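Local coordinates for N-acetyltransferase family protein (Bacillus anthracis, PDB 3LNB) that probably catalyses the transfer of an acetyl group from acetyl-coenzyme A to arylamines and related drugs, and inactivates sulfamethoxazole, at residues L35-F40 with Y108-C113; T190-R196 with W215-F221. The protein carries 1 engineered substitution. All coordinates share one frame; numbering follows the deposited sequence.

In the fold
Contact 1 comes first along the chain and closes before contact 2 opens. It packs helix 34-42, near the start of the modelled chain, against the C-terminal end of helix 99-112, so it belongs to the helical part of the fold. Contact 2 pairs strands 191-196 and 216-225, neighbours in the large antiparallel sheet. The centres lie about 28 Å apart on opposite sides of the chain's centre, and the nearest atoms are about 13 Å apart, so the two do not touch. What relates them is probably the active site: helix 99-112 begins at Cys-99, and Tyr-219 touches the probable Cys-His-Asp triad of Cys-99, His-138 and Asp-153.

Contact 1 of 2, residues L35-F40 with Y108-C113; sequences LQKEFF and YFLMDC. With FMT (formic acid), chain D.
Phe-109 projects as a knob into a hole formed by Leu-35, Gln-36, Phe-39 and Phe-40, joining the N-terminal helix 34-42 to the last turns of helix 99-112, with an aromatic cluster at the joint. The axes of segments 35-40 and 108-112 come within 10.0 Å at a signed crossing angle of -118°.

The aromatic contribution is a three-ring cluster. Phe-39 and Phe-109 stack face to face, with centroids 3.8 Å apart and planes at 19°; CD2 of Phe-39 lies over the centre of the Phe-109 ring. Phe-40 meets the same ring differently: the edge of Phe-109 points at the face of Phe-40 in a T-shaped pair. Phe-109 is placed for both by CG standing anti to its backbone N (chi1 -178°), which sends the ring out toward helix 34-42. Ile-58 and Met-62 of helix 55-65 also touch Phe-39.

Aliphatic packing completes the hole. Leu-35 divides its branches, CD2 meeting the rim of the Phe-109 ring near its plane and CD1 touching CB of Tyr-108 at 3.5 Å.

Polar groups gather at the C-terminal end of helix 99-112. Gln-36 lays CG against CB of Asp-112 at 3.6 Å, while the Asp-112 carboxylate is hydrogen-bonded through OD2 to Thr-33. The Gln-36 amide nitrogen NE2 has a weak bond to SG of Cys-113, which itself sits over the Phe-109 face opposite Phe-39. A firmer bond runs from NE2 of Gln-36 to O1 of a formic acid molecule, probably from the crystallisation liquor, at 2.9 Å.

Contact 2 of 2, residues T190-R196 with W215-F221; sequences THILEMR and WKIGYAF
Thr-190 N (3.0 Å) and His-191 N (2.9 Å) both donate to Phe-221 O, forming the first of two classic beta bulges in the antiparallel pair of strands 191-196 and 216-225. The His-191 N-H comes almost head-on to the oxygen, whereas that of Thr-190 comes from above the carbonyl plane. Phe-221 N returns a bond to His-191 O. Thr-190 OG1 and His-191 ND1 share a 2.6 Å hydrogen bond in which either could be the donor.

The second bulge falls at Leu-193. Its oxygen takes a short bond of 2.7 Å from Gly-218 N, lying in the carbonyl plane, and a weak one from Tyr-219 N, while Leu-193 N donates to Tyr-219 O. The register therefore shifts by one residue, and Glu-194 pairs with Ile-217 as a non-hydrogen-bonded pair whose side chains diverge. Ile-192 and Glu-194 make their backbone bonds to Arg-182 and Arg-180 of strand 177-182. Farther along, Met-195 N donates to Lys-216 O. Met-195 O is gripped from opposite faces of its plane by Lys-216 N and by Lys-216 NZ (3.1 Å), the lysine chain bending back at chi3 and chi4.

CB of His-191 sits over the Phe-221 ring in a CH-pi contact. The Arg-196 guanidinium lies nearly flat on one face of the Trp-215 indole, planes 20° apart and NE 3.4 Å from CE2. Its NE is also salt-bridged to Glu-178, and NH1 binds the Asp-213 carbonyl; Glu-194 OE1 forms a salt bridge with Arg-180 NH2.

The Leu-193 N bond to Tyr-219 O, with Leu-193 CB over the Tyr-219 ring, helps fix this tyrosine, whose OH bonds weakly to Asp-153 OD2: probably a second-shell residue of the likely catalytic triad.

Contact 1 of 2, residues L35-F40 with Y108-C113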
loop_
_atom_site.group_PDB
_atom_site.type_symbol
_atom_site.label_atom_id
_atom_site.label_comp_id
_atom_site.label_asym_id
_atom_site.label_seq_id
_atom_site.Cartn_x
_atom_site.Cartn_y
_atom_site.Cartn_z
ATOM N N LEU A 35 15.405 -11.642 4.613
ATOM C CA LEU A 35 14.338 -10.675 4.380
ATOM C C LEU A 35 14.258 -9.681 5.540
ATOM O O LEU A 35 14.182 -8.475 5.318
ATOM C CB LEU A 35 12.991 -11.392 4.213
ATOM C CG LEU A 35 11.774 -10.551 3.783
ATOM C CD1 LEU A 35 10.615 -11.476 3.447
ATOM C CD2 LEU A 35 11.362 -9.591 4.883
ATOM N N GLN A 36 14.262 -10.184 6.772
ATOM C CA GLN A 36 14.194 -9.314 7.940
ATOM C C GLN A 36 15.354 -8.326 7.957
ATOM O O GLN A 36 15.166 -7.136 8.202
ATOM C CB GLN A 36 14.212 -10.136 9.233
ATOM C CG GLN A 36 12.892 -10.826 9.568
ATOM C CD GLN A 36 12.937 -11.547 10.909
ATOM O OE1 GLN A 36 13.758 -12.436 11.119
ATOM N NE2 GLN A 36 12.051 -11.160 11.821
ATOM N N LYS A 37 16.556 -8.831 7.702
ATOM C CA LYS A 37 17.747 -7.996 7.684
ATOM C C LYS A 37 17.622 -6.906 6.629
ATOM O O LYS A 37 17.881 -5.742 6.909
ATOM C CB LYS A 37 18.988 -8.847 7.399
ATOM C CG LYS A 37 19.255 -9.930 8.440
ATOM C CD LYS A 37 20.496 -10.735 8.064
ATOM C CE LYS A 37 20.695 -11.926 8.985
ATOM N NZ LYS A 37 21.860 -12.744 8.537
ATOM N N GLU A 38 17.221 -7.287 5.416
ATOM C CA GLU A 38 17.073 -6.317 4.335
ATOM C C GLU A 38 15.929 -5.358 4.616
ATOM O O GLU A 38 15.994 -4.173 4.275
ATOM C CB GLU A 38 16.809 -7.018 3.001
ATOM C CG GLU A 38 17.967 -7.846 2.453
ATOM C CD GLU A 38 19.215 -7.017 2.179
ATOM O OE1 GLU A 38 19.096 -5.893 1.651
ATOM O OE2 GLU A 38 20.323 -7.502 2.481
ATOM N N PHE A 39 14.870 -5.877 5.226
ATOM C CA PHE A 39 13.707 -5.057 5.535
ATOM C C PHE A 39 14.117 -3.921 6.472
ATOM O O PHE A 39 13.851 -2.754 6.191
ATOM C CB PHE A 39 12.616 -5.911 6.191
ATOM C CG PHE A 39 11.262 -5.269 6.181
ATOM C CD1 PHE A 39 10.463 -5.325 5.045
ATOM C CD2 PHE A 39 10.794 -4.585 7.298
ATOM C CE1 PHE A 39 9.216 -4.709 5.019
ATOM C CE2 PHE A 39 9.551 -3.966 7.284
ATOM C CZ PHE A 39 8.759 -4.026 6.145
ATOM N N PHE A 40 14.767 -4.280 7.580
ATOM C CA PHE A 40 15.230 -3.309 8.572
ATOM C C PHE A 40 16.119 -2.234 7.946
ATOM O O PHE A 40 15.983 -1.050 8.248
ATOM C CB PHE A 40 16.013 -4.023 9.681
ATOM C CG PHE A 40 15.151 -4.800 10.636
ATOM C CD1 PHE A 40 15.451 -6.123 10.938
ATOM C CD2 PHE A 40 14.055 -4.205 11.249
ATOM C CE1 PHE A 40 14.675 -6.845 11.837
ATOM C CE2 PHE A 40 13.271 -4.919 12.153
ATOM C CZ PHE A 40 13.583 -6.243 12.446
ATOM N N TYR A 108 5.132 -11.242 4.431
ATOM C CA TYR A 108 6.278 -12.107 4.665
ATOM C C TYR A 108 7.077 -11.632 5.870
ATOM O O TYR A 108 7.467 -12.436 6.713
ATOM C CB TYR A 108 7.186 -12.158 3.430
ATOM C CG TYR A 108 6.625 -12.993 2.301
ATOM C CD1 TYR A 108 6.255 -14.320 2.514
ATOM C CD2 TYR A 108 6.458 -12.460 1.025
ATOM C CE1 TYR A 108 5.731 -15.105 1.481
ATOM C CE2 TYR A 108 5.931 -13.235 -0.019
ATOM C CZ TYR A 108 5.573 -14.556 0.219
ATOM O OH TYR A 108 5.070 -15.340 -0.801
ATOM N N PHE A 109 7.306 -10.326 5.950
ATOM C CA PHE A 109 8.061 -9.770 7.064
ATOM C C PHE A 109 7.389 -10.095 8.396
ATOM O O PHE A 109 8.036 -10.597 9.318
ATOM C CB PHE A 109 8.197 -8.252 6.927
ATOM C CG PHE A 109 9.008 -7.620 8.029
ATOM C CD1 PHE A 109 10.372 -7.866 8.132
ATOM C CD2 PHE A 109 8.402 -6.805 8.976
ATOM C CE1 PHE A 109 11.123 -7.308 9.168
ATOM C CE2 PHE A 109 9.144 -6.240 10.018
ATOM C CZ PHE A 109 10.506 -6.494 10.113
ATOM N N LEU A 110 6.093 -9.813 8.491
ATOM C CA LEU A 110 5.359 -10.072 9.723
ATOM C C LEU A 110 5.311 -11.560 10.071
ATOM O O LEU A 110 5.234 -11.922 11.247
ATOM C CB LEU A 110 3.944 -9.496 9.634
ATOM C CG LEU A 110 3.874 -7.964 9.544
ATOM C CD1 LEU A 110 2.415 -7.509 9.555
ATOM C CD2 LEU A 110 4.631 -7.342 10.713
ATOM N N MET A 111 5.347 -12.422 9.058
ATOM C CA MET A 111 5.349 -13.857 9.317
ATOM C C MET A 111 6.699 -14.191 9.956
ATOM O O MET A 111 6.763 -14.931 10.936
ATOM C CB MET A 111 5.167 -14.659 8.022
ATOM C CG MET A 111 3.721 -14.760 7.511
ATOM S SD MET A 111 2.595 -15.730 8.582
ATOM C CE MET A 111 3.134 -17.405 8.196
ATOM N N ASP A 112 7.777 -13.639 9.403
ATOM C CA ASP A 112 9.107 -13.880 9.952
ATOM C C ASP A 112 9.186 -13.371 11.385
ATOM O O ASP A 112 9.909 -13.928 12.212
ATOM C CB ASP A 112 10.178 -13.189 9.113
ATOM C CG ASP A 112 10.533 -13.966 7.866
ATOM O OD1 ASP A 112 9.989 -15.075 7.677
ATOM O OD2 ASP A 112 11.364 -13.468 7.080
ATOM N N CYS A 113 8.436 -12.311 11.669
ATOM C CA CYS A 113 8.408 -11.733 13.000
ATOM C C CYS A 113 7.483 -12.525 13.918
ATOM O O CYS A 113 7.385 -12.234 15.106
ATOM C CB CYS A 113 7.978 -10.263 12.933
ATOM S SG CYS A 113 9.266 -9.171 12.273
HETATM C C FMT D . 10.967 -11.061 15.421
HETATM O O1 FMT D . 11.937 -11.114 14.691
HETATM O O2 FMT D . 10.404 -9.876 15.714
#

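Contact 2 of 2, residues T190-R196 with W215-F221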
loop_
_atom_site.group_PDB
_atom_site.type_symbol
_atom_site.label_atom_id
_atom_site.label_comp_id
_atom_site.label_asym_id
_atom_site.label_seq_id
_atom_site.Cartn_x
_atom_site.Cartn_y
_atom_site.Cartn_z
ATOM N N THR A 190 -17.826 -8.467 2.788
ATOM C CA THR A 190 -18.496 -8.605 4.073
ATOM C C THR A 190 -18.066 -7.500 5.034
ATOM O O THR A 190 -18.753 -7.217 6.016
ATOM C CB THR A 190 -18.167 -9.967 4.716
ATOM O OG1 THR A 190 -16.745 -10.150 4.745
ATOM C CG2 THR A 190 -18.778 -11.094 3.914
ATOM N N HIS A 191 -16.924 -6.885 4.747
ATOM C CA HIS A 191 -16.392 -5.815 5.584
ATOM C C HIS A 191 -15.960 -4.654 4.698
ATOM O O HIS A 191 -15.790 -4.809 3.487
ATOM C CB HIS A 191 -15.166 -6.294 6.375
ATOM C CG HIS A 191 -15.416 -7.502 7.226
ATOM N ND1 HIS A 191 -15.869 -8.698 6.711
ATOM C CD2 HIS A 191 -15.248 -7.704 8.555
ATOM C CE1 HIS A 191 -15.968 -9.586 7.685
ATOM N NE2 HIS A 191 -15.597 -9.009 8.814
ATOM N N ILE A 192 -15.777 -3.495 5.317
ATOM C CA ILE A 192 -15.346 -2.311 4.600
ATOM C C ILE A 192 -14.416 -1.495 5.475
ATOM O O ILE A 192 -14.441 -1.592 6.702
ATOM C CB ILE A 192 -16.535 -1.378 4.220
ATOM C CG1 ILE A 192 -17.271 -0.924 5.488
ATOM C CG2 ILE A 192 -17.487 -2.082 3.269
ATOM C CD1 ILE A 192 -18.344 0.118 5.232
ATOM N N LEU A 193 -13.569 -0.718 4.823
ATOM C CA LEU A 193 -12.689 0.191 5.520
ATOM C C LEU A 193 -13.223 1.522 5.016
ATOM O O LEU A 193 -13.237 1.769 3.809
ATOM C CB LEU A 193 -11.229 0.015 5.099
ATOM C CG LEU A 193 -10.294 1.108 5.645
ATOM C CD1 LEU A 193 -8.860 0.629 5.648
ATOM C CD2 LEU A 193 -10.426 2.373 4.807
ATOM N N GLU A 194 -13.706 2.352 5.928
ATOM C CA GLU A 194 -14.222 3.661 5.553
ATOM C C GLU A 194 -13.176 4.688 5.939
ATOM O O GLU A 194 -12.315 4.413 6.776
ATOM C CB GLU A 194 -15.532 3.963 6.280
ATOM C CG GLU A 194 -16.690 3.095 5.837
ATOM C CD GLU A 194 -18.031 3.658 6.277
ATOM O OE1 GLU A 194 -18.279 3.735 7.500
ATOM O OE2 GLU A 194 -18.829 4.031 5.395
ATOM N N MET A 195 -13.256 5.872 5.346
ATOM C CA MET A 195 -12.280 6.909 5.637
ATOM C C MET A 195 -12.819 8.312 5.372
ATOM O O MET A 195 -13.843 8.479 4.712
ATOM C CB MET A 195 -11.043 6.683 4.768
ATOM C CG MET A 195 -11.292 6.978 3.291
ATOM S SD MET A 195 -9.900 6.571 2.211
ATOM C CE MET A 195 -10.743 6.534 0.624
ATOM N N ARG A 196 -12.106 9.309 5.891
ATOM C CA ARG A 196 -12.450 10.719 5.705
ATOM C C ARG A 196 -11.257 11.565 6.149
ATOM O O ARG A 196 -10.323 11.049 6.775
ATOM C CB ARG A 196 -13.688 11.105 6.528
ATOM C CG ARG A 196 -13.494 11.031 8.031
ATOM C CD ARG A 196 -14.657 11.679 8.793
ATOM N NE ARG A 196 -14.467 11.589 10.240
ATOM C CZ ARG A 196 -15.312 12.079 11.148
ATOM N NH1 ARG A 196 -16.418 12.705 10.772
ATOM N NH2 ARG A 196 -15.062 11.920 12.440
ATOM N N TRP A 215 -17.644 10.334 6.186
ATOM C CA TRP A 215 -17.162 8.966 6.034
ATOM C C TRP A 215 -17.586 8.384 4.701
ATOM O O TRP A 215 -18.706 8.590 4.261
ATOM C CB TRP A 215 -17.700 8.076 7.152
ATOM C CG TRP A 215 -17.137 8.377 8.488
ATOM C CD1 TRP A 215 -17.745 9.065 9.495
ATOM C CD2 TRP A 215 -15.856 7.975 8.984
ATOM N NE1 TRP A 215 -16.921 9.110 10.596
ATOM C CE2 TRP A 215 -15.756 8.449 10.310
ATOM C CE3 TRP A 215 -14.781 7.258 8.436
ATOM C CZ2 TRP A 215 -14.621 8.229 11.104
ATOM C CZ3 TRP A 215 -13.649 7.038 9.228
ATOM C CH2 TRP A 215 -13.583 7.523 10.547
ATOM N N LYS A 216 -16.685 7.654 4.058
ATOM C CA LYS A 216 -16.993 7.054 2.770
ATOM C C LYS A 216 -16.220 5.743 2.646
ATOM O O LYS A 216 -15.191 5.557 3.293
ATOM C CB LYS A 216 -16.593 8.011 1.644
ATOM C CG LYS A 216 -15.130 7.894 1.221
ATOM C CD LYS A 216 -14.614 9.180 0.602
ATOM C CE LYS A 216 -13.857 10.025 1.628
ATOM N NZ LYS A 216 -14.761 10.592 2.665
ATOM N N ILE A 217 -16.721 4.833 1.818
ATOM C CA ILE A 217 -16.051 3.551 1.645
ATOM C C ILE A 217 -14.726 3.685 0.902
ATOM O O ILE A 217 -14.673 4.247 -0.189
ATOM C CB ILE A 217 -16.927 2.562 0.852
ATOM C CG1 ILE A 217 -18.158 2.182 1.673
ATOM C CG2 ILE A 217 -16.110 1.325 0.484
ATOM C CD1 ILE A 217 -19.148 1.345 0.914
ATOM N N GLY A 218 -13.661 3.176 1.512
ATOM C CA GLY A 218 -12.361 3.195 0.865
ATOM C C GLY A 218 -12.358 1.941 0.016
ATOM O O GLY A 218 -12.184 1.985 -1.205
ATOM N N TYR A 219 -12.565 0.807 0.676
ATOM C CA TYR A 219 -12.638 -0.470 -0.016
ATOM C C TYR A 219 -13.410 -1.504 0.785
ATOM O O TYR A 219 -13.568 -1.388 2.003
ATOM C CB TYR A 219 -11.243 -1.022 -0.345
ATOM C CG TYR A 219 -10.299 -1.137 0.832
ATOM C CD1 TYR A 219 -9.325 -0.165 1.058
ATOM C CD2 TYR A 219 -10.374 -2.218 1.716
ATOM C CE1 TYR A 219 -8.446 -0.262 2.126
ATOM C CE2 TYR A 219 -9.495 -2.326 2.798
ATOM C CZ TYR A 219 -8.534 -1.346 2.994
ATOM O OH TYR A 219 -7.652 -1.436 4.036
ATOM N N ALA A 220 -13.915 -2.497 0.067
ATOM C CA ALA A 220 -14.650 -3.595 0.659
ATOM C C ALA A 220 -13.701 -4.782 0.623
ATOM O O ALA A 220 -12.763 -4.801 -0.174
ATOM C CB ALA A 220 -15.892 -3.897 -0.162
ATOM N N PHE A 221 -13.941 -5.761 1.488
ATOM C CA PHE A 221 -13.122 -6.966 1.530
ATOM C C PHE A 221 -13.825 -8.083 2.293
ATOM O O PHE A 221 -14.877 -7.869 2.899
ATOM C CB PHE A 221 -11.743 -6.690 2.160
ATOM C CG PHE A 221 -11.787 -6.293 3.611
ATOM C CD1 PHE A 221 -12.089 -4.986 3.987
ATOM C CD2 PHE A 221 -11.523 -7.231 4.606
ATOM C CE1 PHE A 221 -12.126 -4.619 5.334
ATOM C CE2 PHE A 221 -11.559 -6.873 5.959
ATOM C CZ PHE A 221 -11.859 -5.570 6.322
#